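Long-range contact in glycosyl hydrolase, BNR repeat (Ralstonia eutropha, PDB 3B7F), which is probably a glycosyl hydrolase with BNR repeats, built as a seven-bladed beta-propeller: residues V23-L36 with I378-A391. Residues are numbered along the deposited sequence; the frame is centred on the assembly and turned at random.
Sequences VMLLVATIKGAWFL and IASHLPHIYAVQSA
Met24 and Ala391, Leu26 and Gln389, and Ala28 and Ala387 exchange paired backbone hydrogen bonds, joining strands 24-29 and 385-391 antiparallel. A classic beta bulge interrupts the ladder: Ala28 O accepts from Tyr386 N (2.9 Å) and, at longer range, from Ala387 N (3.3 Å), both arriving from the same face of its carbonyl plane. Beyond it, Ile30 N donates to His384 O (3.0 Å). The Thr29-Gly32 turn is held by its own side chain, Thr29 OG1 accepting from Lys31 N in an ST turn and donating to Gly32 O (2.8 Å).

Apolar contacts line both faces. Leu382 CD2 sits squarely over the five-membered ring of Trp34, a CH-pi contact 3.5 Å from the centroid, while Pro383 CD abuts Trp34 CH2 (3.4 Å). From the neighbouring blade's outer strand, Ile378 CD1 forms a close methyl triangle with Leu25 CD1 and Leu36 CD1. On the other face, Leu26 CD2 meets Ala391 CB (3.8 Å). Ile30 CB lies against Tyr386 CE2 (3.8 Å); CG1, swung away from the backbone N (chi1 -160°), carries CD1 near the hydroxyl. The Tyr386 ring also stacks with His58.

The C-terminal strand thus completes the N-terminal blade, the "Velcro" closure characteristic of beta-propellers.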
loop_
_atom_site.group_PDB
_atom_site.type_symbol
_atom_site.label_atom_id
_atom_site.label_comp_id
_atom_site.label_asym_id
_atom_site.label_seq_id
_atom_site.Cartn_x
_atom_site.Cartn_y
_atom_site.Cartn_z
ATOM N N VAL A 23 -18.882 2.972 6.212
ATOM C CA VAL A 23 -17.496 2.861 5.783
ATOM C C VAL A 23 -17.082 4.209 5.178
ATOM O O VAL A 23 -17.898 4.934 4.584
ATOM C CB VAL A 23 -17.313 1.703 4.766
ATOM C CG1 VAL A 23 -15.922 1.698 4.143
ATOM C CG2 VAL A 23 -17.571 0.371 5.434
HETATM N N MSE A 24 -15.807 4.535 5.331
HETATM C CA MSE A 24 -15.232 5.711 4.764
HETATM C C MSE A 24 -14.069 5.270 3.913
HETATM O O MSE A 24 -13.379 4.340 4.278
HETATM C CB MSE A 24 -14.762 6.651 5.862
HETATM C CG MSE A 24 -14.135 7.950 5.328
HETATM SE SE MSE A 24 -14.001 9.356 6.675
HETATM C CE MSE A 24 -15.933 9.737 6.759
ATOM N N LEU A 25 -13.877 5.926 2.770
ATOM C CA LEU A 25 -12.729 5.676 1.888
ATOM C C LEU A 25 -12.008 7.003 1.802
ATOM O O LEU A 25 -12.642 8.003 1.614
ATOM C CB LEU A 25 -13.141 5.193 0.496
ATOM C CG LEU A 25 -13.994 3.927 0.396
ATOM C CD1 LEU A 25 -14.357 3.728 -1.062
ATOM C CD2 LEU A 25 -13.289 2.672 0.989
ATOM N N LEU A 26 -10.695 6.979 1.978
ATOM C CA LEU A 26 -9.817 8.143 1.992
ATOM C C LEU A 26 -9.067 8.059 0.687
ATOM O O LEU A 26 -8.252 7.145 0.530
ATOM C CB LEU A 26 -8.850 8.047 3.176
ATOM C CG LEU A 26 -9.403 7.591 4.531
ATOM C CD1 LEU A 26 -8.234 7.573 5.587
ATOM C CD2 LEU A 26 -10.563 8.459 4.975
ATOM N N VAL A 27 -9.330 9.011 -0.229
ATOM C CA VAL A 27 -8.862 8.957 -1.583
ATOM C C VAL A 27 -7.826 10.036 -1.874
ATOM O O VAL A 27 -8.155 11.228 -1.869
ATOM C CB VAL A 27 -10.049 9.136 -2.585
ATOM C CG1 VAL A 27 -9.560 8.965 -4.021
ATOM C CG2 VAL A 27 -11.201 8.176 -2.266
ATOM N N ALA A 28 -6.599 9.603 -2.157
ATOM C CA ALA A 28 -5.477 10.479 -2.450
ATOM C C ALA A 28 -5.318 10.575 -3.948
ATOM O O ALA A 28 -5.248 9.543 -4.623
ATOM C CB ALA A 28 -4.185 9.925 -1.815
ATOM N N THR A 29 -5.292 11.803 -4.476
ATOM C CA THR A 29 -5.111 12.015 -5.905
ATOM C C THR A 29 -4.040 13.052 -6.146
ATOM O O THR A 29 -3.623 13.794 -5.241
ATOM C CB THR A 29 -6.410 12.484 -6.640
ATOM O OG1 THR A 29 -6.544 13.902 -6.539
ATOM C CG2 THR A 29 -7.657 11.776 -6.115
ATOM N N ILE A 30 -3.625 13.106 -7.404
ATOM C CA ILE A 30 -2.632 14.032 -7.876
ATOM C C ILE A 30 -3.004 15.516 -7.669
ATOM O O ILE A 30 -2.095 16.356 -7.658
ATOM C CB ILE A 30 -2.324 13.745 -9.367
ATOM C CG1 ILE A 30 -0.967 14.339 -9.787
ATOM C CG2 ILE A 30 -3.512 14.221 -10.247
ATOM C CD1 ILE A 30 -0.415 13.771 -11.131
ATOM N N LYS A 31 -4.304 15.828 -7.505
ATOM C CA LYS A 31 -4.765 17.211 -7.277
ATOM C C LYS A 31 -5.667 17.407 -6.067
ATOM O O LYS A 31 -6.412 18.391 -6.022
ATOM C CB LYS A 31 -5.457 17.776 -8.551
ATOM C CG LYS A 31 -4.529 17.954 -9.747
ATOM C CD LYS A 31 -3.528 19.099 -9.573
ATOM C CE LYS A 31 -2.602 19.141 -10.765
ATOM N NZ LYS A 31 -1.575 20.158 -10.565
ATOM N N GLY A 32 -5.564 16.523 -5.068
ATOM C CA GLY A 32 -6.313 16.682 -3.814
ATOM C C GLY A 32 -6.768 15.391 -3.183
ATOM O O GLY A 32 -6.570 14.303 -3.741
ATOM N N ALA A 33 -7.371 15.551 -2.008
ATOM C CA ALA A 33 -7.957 14.485 -1.221
ATOM C C ALA A 33 -9.483 14.551 -1.339
ATOM O O ALA A 33 -10.091 15.628 -1.291
ATOM C CB ALA A 33 -7.547 14.590 0.252
ATOM N N TRP A 34 -10.091 13.391 -1.534
ATOM C CA TRP A 34 -11.536 13.258 -1.538
ATOM C C TRP A 34 -11.832 12.149 -0.535
ATOM O O TRP A 34 -10.954 11.362 -0.197
ATOM C CB TRP A 34 -12.087 12.947 -2.918
ATOM C CG TRP A 34 -12.369 14.105 -3.809
ATOM C CD1 TRP A 34 -13.588 14.680 -4.024
ATOM C CD2 TRP A 34 -11.446 14.796 -4.659
ATOM N NE1 TRP A 34 -13.478 15.675 -4.948
ATOM C CE2 TRP A 34 -12.176 15.772 -5.354
ATOM C CE3 TRP A 34 -10.060 14.718 -4.862
ATOM C CZ2 TRP A 34 -11.579 16.666 -6.245
ATOM C CZ3 TRP A 34 -9.470 15.592 -5.770
ATOM C CH2 TRP A 34 -10.234 16.539 -6.459
ATOM N N PHE A 35 -13.066 12.152 -0.043
ATOM C CA PHE A 35 -13.522 11.255 0.995
ATOM C C PHE A 35 -14.872 10.739 0.627
ATOM O O PHE A 35 -15.737 11.525 0.220
ATOM C CB PHE A 35 -13.599 11.996 2.314
ATOM C CG PHE A 35 -12.282 12.515 2.764
ATOM C CD1 PHE A 35 -11.438 11.720 3.511
ATOM C CD2 PHE A 35 -11.853 13.782 2.388
ATOM C CE1 PHE A 35 -10.184 12.183 3.902
ATOM C CE2 PHE A 35 -10.614 14.250 2.786
ATOM C CZ PHE A 35 -9.783 13.449 3.550
ATOM N N LEU A 36 -15.046 9.420 0.732
ATOM C CA LEU A 36 -16.327 8.779 0.404
ATOM C C LEU A 36 -16.896 8.176 1.665
ATOM O O LEU A 36 -16.171 7.537 2.393
ATOM C CB LEU A 36 -16.180 7.732 -0.703
ATOM C CG LEU A 36 -16.178 8.243 -2.133
ATOM C CD1 LEU A 36 -15.451 7.284 -3.066
ATOM C CD2 LEU A 36 -17.643 8.535 -2.609
ATOM N N ILE A 378 -18.821 4.089 -7.665
ATOM C CA ILE A 378 -19.376 5.032 -6.672
ATOM C C ILE A 378 -18.796 6.460 -6.781
ATOM O O ILE A 378 -19.232 7.347 -6.079
ATOM C CB ILE A 378 -19.247 4.477 -5.235
ATOM C CG1 ILE A 378 -17.777 4.241 -4.824
ATOM C CG2 ILE A 378 -20.084 3.157 -5.100
ATOM C CD1 ILE A 378 -17.592 3.969 -3.369
ATOM N N ALA A 379 -17.791 6.656 -7.627
ATOM C CA ALA A 379 -17.210 7.987 -7.930
ATOM C C ALA A 379 -16.490 7.904 -9.271
ATOM O O ALA A 379 -15.849 6.908 -9.547
ATOM C CB ALA A 379 -16.241 8.446 -6.869
ATOM N N SER A 380 -16.628 8.943 -10.095
ATOM C CA SER A 380 -15.943 9.060 -11.373
ATOM C C SER A 380 -15.478 10.522 -11.567
ATOM O O SER A 380 -15.835 11.434 -10.811
ATOM C CB SER A 380 -16.840 8.623 -12.540
ATOM O OG SER A 380 -17.897 9.535 -12.716
ATOM N N HIS A 381 -14.644 10.715 -12.574
ATOM C CA HIS A 381 -14.093 12.039 -12.923
ATOM C C HIS A 381 -13.283 12.762 -11.813
ATOM O O HIS A 381 -13.253 13.995 -11.748
ATOM C CB HIS A 381 -15.193 12.926 -13.495
ATOM C CG HIS A 381 -15.848 12.355 -14.705
ATOM N ND1 HIS A 381 -17.130 11.864 -14.693
ATOM C CD2 HIS A 381 -15.406 12.220 -15.973
ATOM C CE1 HIS A 381 -17.452 11.459 -15.907
ATOM N NE2 HIS A 381 -16.425 11.668 -16.704
ATOM N N LEU A 382 -12.629 11.976 -10.952
ATOM C CA LEU A 382 -11.718 12.513 -9.959
ATOM C C LEU A 382 -10.375 12.602 -10.648
ATOM O O LEU A 382 -10.192 11.998 -11.726
ATOM C CB LEU A 382 -11.576 11.621 -8.740
ATOM C CG LEU A 382 -12.818 11.486 -7.866
ATOM C CD1 LEU A 382 -12.508 10.525 -6.779
ATOM C CD2 LEU A 382 -13.249 12.860 -7.308
ATOM N N PRO A 383 -9.444 13.387 -10.070
ATOM C CA PRO A 383 -8.116 13.384 -10.651
ATOM C C PRO A 383 -7.442 12.040 -10.444
ATOM O O PRO A 383 -7.917 11.238 -9.660
ATOM C CB PRO A 383 -7.404 14.487 -9.863
ATOM C CG PRO A 383 -8.541 15.384 -9.379
ATOM C CD PRO A 383 -9.535 14.378 -8.975
ATOM N N HIS A 384 -6.362 11.810 -11.179
ATOM C CA HIS A 384 -5.521 10.600 -11.105
ATOM C C HIS A 384 -5.360 10.080 -9.662
ATOM O O HIS A 384 -4.742 10.737 -8.841
ATOM C CB HIS A 384 -4.164 11.000 -11.729
ATOM C CG HIS A 384 -3.118 9.923 -11.777
ATOM N ND1 HIS A 384 -2.633 9.424 -12.970
ATOM C CD2 HIS A 384 -2.424 9.295 -10.796
ATOM C CE1 HIS A 384 -1.707 8.517 -12.716
ATOM N NE2 HIS A 384 -1.566 8.414 -11.407
ATOM N N ILE A 385 -5.880 8.880 -9.373
ATOM C CA ILE A 385 -5.853 8.301 -8.023
ATOM C C ILE A 385 -4.565 7.500 -7.702
ATOM O O ILE A 385 -4.198 6.537 -8.403
ATOM C CB ILE A 385 -7.124 7.417 -7.759
ATOM C CG1 ILE A 385 -8.418 8.244 -7.911
ATOM C CG2 ILE A 385 -7.068 6.769 -6.382
ATOM C CD1 ILE A 385 -9.768 7.380 -8.174
ATOM N N TYR A 386 -3.900 7.928 -6.630
ATOM C CA TYR A 386 -2.694 7.286 -6.065
ATOM C C TYR A 386 -3.048 6.238 -4.990
ATOM O O TYR A 386 -2.514 5.137 -5.020
ATOM C CB TYR A 386 -1.712 8.307 -5.446
ATOM C CG TYR A 386 -0.934 9.150 -6.426
ATOM C CD1 TYR A 386 -0.069 8.560 -7.328
ATOM C CD2 TYR A 386 -1.000 10.527 -6.421
ATOM C CE1 TYR A 386 0.671 9.320 -8.237
ATOM C CE2 TYR A 386 -0.244 11.301 -7.333
ATOM C CZ TYR A 386 0.576 10.684 -8.243
ATOM O OH TYR A 386 1.352 11.382 -9.162
ATOM N N ALA A 387 -3.989 6.562 -4.104
ATOM C CA ALA A 387 -4.336 5.698 -2.989
ATOM C C ALA A 387 -5.796 5.759 -2.585
ATOM O O ALA A 387 -6.430 6.803 -2.680
ATOM C CB ALA A 387 -3.474 6.067 -1.766
ATOM N N VAL A 388 -6.298 4.617 -2.101
ATOM C CA VAL A 388 -7.654 4.474 -1.586
ATOM C C VAL A 388 -7.452 3.626 -0.352
ATOM O O VAL A 388 -6.788 2.610 -0.426
ATOM C CB VAL A 388 -8.628 3.812 -2.561
ATOM C CG1 VAL A 388 -10.019 3.730 -1.938
ATOM C CG2 VAL A 388 -8.671 4.576 -3.899
ATOM N N GLN A 389 -7.988 4.090 0.771
ATOM C CA GLN A 389 -7.844 3.462 2.052
ATOM C C GLN A 389 -9.168 3.458 2.825
ATOM O O GLN A 389 -9.836 4.474 2.918
ATOM C CB GLN A 389 -6.799 4.262 2.805
ATOM C CG GLN A 389 -6.411 3.764 4.153
ATOM C CD GLN A 389 -5.584 2.491 4.134
ATOM O OE1 GLN A 389 -4.557 2.416 3.469
ATOM N NE2 GLN A 389 -6.007 1.510 4.920
ATOM N N SER A 390 -9.538 2.316 3.386
ATOM C CA SER A 390 -10.723 2.241 4.240
ATOM C C SER A 390 -10.460 2.893 5.614
ATOM O O SER A 390 -9.309 2.997 6.071
ATOM C CB SER A 390 -11.197 0.807 4.417
ATOM O OG SER A 390 -10.173 -0.017 4.932
ATOM N N ALA A 391 -11.544 3.367 6.237
ATOM C CA ALA A 391 -11.507 4.059 7.514
ATOM C C ALA A 391 -12.862 3.940 8.190
ATOM O O ALA A 391 -13.893 3.717 7.525
ATOM C CB ALA A 391 -11.109 5.529 7.337
#